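Local coordinates for DUF2018 family protein (Campylobacter jejuni subsp. jejuni, PDB 4NPX) that is of unknown function but forms a small all-helical subunit of the DUF2018 family that is found here paired with a second copy, at residues G54-V59 against A108-H113. Residues are numbered along the deposited sequence; the frame is centred on the assembly and turned at random.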
loop_
_atom_site.group_PDB
_atom_site.type_symbol
_atom_site.label_atom_id
_atom_site.label_comp_id
_atom_site.label_asym_id
_atom_site.label_seq_id
_atom_site.Cartn_x
_atom_site.Cartn_y
_atom_site.Cartn_z
ATOM N N GLY A 54 11.017 -11.812 -5.323
ATOM C CA GLY A 54 10.689 -12.387 -4.030
ATOM C C GLY A 54 10.539 -11.334 -2.945
ATOM O O GLY A 54 9.580 -11.347 -2.196
ATOM N N ALA A 55 11.510 -10.445 -2.855
ATOM C CA ALA A 55 11.506 -9.364 -1.875
ATOM C C ALA A 55 10.282 -8.472 -2.033
ATOM O O ALA A 55 9.624 -8.136 -1.046
ATOM C CB ALA A 55 12.743 -8.519 -2.063
ATOM N N LEU A 56 10.031 -8.011 -3.266
ATOM C CA LEU A 56 8.865 -7.183 -3.509
ATOM C C LEU A 56 7.540 -7.899 -3.262
ATOM O O LEU A 56 6.605 -7.285 -2.725
ATOM C CB LEU A 56 8.862 -6.632 -4.925
ATOM C CG LEU A 56 10.019 -5.725 -5.305
ATOM C CD1 LEU A 56 10.050 -5.497 -6.830
ATOM C CD2 LEU A 56 9.923 -4.387 -4.558
ATOM N N GLU A 57 7.415 -9.151 -3.701
ATOM C CA GLU A 57 6.180 -9.817 -3.486
ATOM C C GLU A 57 5.914 -9.973 -2.011
ATOM O O GLU A 57 4.835 -9.785 -1.609
ATOM C CB GLU A 57 6.162 -11.182 -4.139
ATOM C CG GLU A 57 6.037 -11.150 -5.658
ATOM C CD GLU A 57 6.093 -12.555 -6.309
ATOM O OE1 GLU A 57 6.526 -13.608 -5.686
ATOM O OE2 GLU A 57 5.726 -12.609 -7.506
ATOM N N LYS A 58 6.894 -10.288 -1.202
ATOM C CA LYS A 58 6.642 -10.531 0.210
ATOM C C LYS A 58 6.158 -9.237 0.871
ATOM O O LYS A 58 5.171 -9.237 1.611
ATOM C CB LYS A 58 7.931 -10.986 0.909
ATOM C CG LYS A 58 7.746 -11.470 2.335
ATOM N N VAL A 59 6.847 -8.142 0.581
ATOM C CA VAL A 59 6.516 -6.859 1.188
ATOM C C VAL A 59 5.160 -6.331 0.728
ATOM O O VAL A 59 4.353 -5.904 1.585
ATOM C CB VAL A 59 7.668 -5.843 0.973
ATOM C CG1 VAL A 59 7.312 -4.503 1.496
ATOM C CG2 VAL A 59 8.962 -6.384 1.608
ATOM N N ALA A 108 13.371 -0.233 3.747
ATOM C CA ALA A 108 14.230 -1.007 4.665
ATOM C C ALA A 108 13.808 -2.459 4.650
ATOM O O ALA A 108 14.630 -3.350 4.577
ATOM C CB ALA A 108 14.175 -0.449 6.060
ATOM N N LYS A 109 12.518 -2.728 4.592
ATOM C CA LYS A 109 12.051 -4.114 4.484
ATOM C C LYS A 109 12.452 -4.769 3.173
ATOM O O LYS A 109 12.805 -5.935 3.134
ATOM C CB LYS A 109 10.527 -4.176 4.605
ATOM C CG LYS A 109 10.092 -4.290 6.032
ATOM C CD LYS A 109 8.639 -3.989 6.196
ATOM C CE LYS A 109 8.272 -4.360 7.605
ATOM N NZ LYS A 109 6.908 -3.850 7.892
ATOM N N ILE A 110 12.384 -4.007 2.092
ATOM C CA ILE A 110 12.704 -4.539 0.776
ATOM C C ILE A 110 14.224 -4.755 0.679
ATOM O O ILE A 110 14.694 -5.847 0.337
ATOM C CB ILE A 110 12.157 -3.602 -0.341
ATOM C CG1 ILE A 110 10.594 -3.618 -0.385
ATOM C CG2 ILE A 110 12.684 -3.959 -1.749
ATOM C CD1 ILE A 110 10.093 -2.500 -1.327
ATOM N N LEU A 111 14.985 -3.719 0.922
ATOM C CA LEU A 111 16.457 -3.893 0.886
ATOM C C LEU A 111 16.983 -4.995 1.826
ATOM O O LEU A 111 18.025 -5.571 1.555
ATOM C CB LEU A 111 17.127 -2.589 1.225
ATOM C CG LEU A 111 17.118 -1.528 0.171
ATOM C CD1 LEU A 111 17.750 -0.269 0.759
ATOM C CD2 LEU A 111 17.881 -1.976 -1.056
ATOM N N GLY A 112 16.269 -5.277 2.928
ATOM C CA GLY A 112 16.655 -6.341 3.873
ATOM C C GLY A 112 16.019 -7.702 3.582
ATOM O O GLY A 112 16.321 -8.681 4.270
ATOM N N HIS A 113 15.175 -7.754 2.546
ATOM C CA HIS A 113 14.404 -8.940 2.100
ATOM C C HIS A 113 13.264 -9.411 3.052
ATOM O O HIS A 113 12.603 -10.435 2.791
ATOM C CB HIS A 113 15.370 -10.048 1.727
ATOM C CG HIS A 113 16.269 -9.661 0.609
ATOM N ND1 HIS A 113 16.138 -10.176 -0.660
ATOM C CD2 HIS A 113 17.239 -8.719 0.537
ATOM C CE1 HIS A 113 17.035 -9.615 -1.452
ATOM N NE2 HIS A 113 17.720 -8.731 -0.748
#
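I110 reaches across to V59 and L56 where the last turn of helix 92-111 packs on the first turns of helix 53-76; a Schellman motif closes the later helix, with H113 the first residue to leave helical geometry. From I110 CB, CG1 runs anti to the carbonyl carbon (chi1 -69°), which lays the longer branch against V59: CG1 sits 3.8 Å from V59 CG2 and almost as near V59 CG1, the two side chains crossing at about a right angle. Valine fits here because branching at CB sets both methyls close to the backbone, beside I110 CG1. At the tip, I110 CD1 meets L56 CD2 at 3.7 Å, while the shorter branch, I110 CG2, lies 4.0 Å from the same L56 CD2. Isoleucine suits its place because its arms diverge at CB, one serving both neighbours and the other filling in beside the leucine. L56 starts out pointing away from helix 92-111, yet its longer stem carries the fork back to the interface; it also packs on I45 of the second subunit. I110 in turn touches I47 and I48 of helix 40-49, so the apolar cluster joins three helices of one chain.

V59 CG2 also touches K109 at CB; lysine offers an apolar root here, while its extended chain leads the charged NZ away to a salt bridge with E105. Small A55 lets the helix end come close: its CA is 4.9 Å from that of H113. Positive phi at H113 (69°), left-handed although not glycine, turns the chain out of the helix, and H113 N bonds back to I110 O, the carbonyl that A55 CB approaches. The polar imidazole, exposed and poorly ordered, meets the same methyl obliquely, A55 CB lying 4.0 Å from H113 ND1.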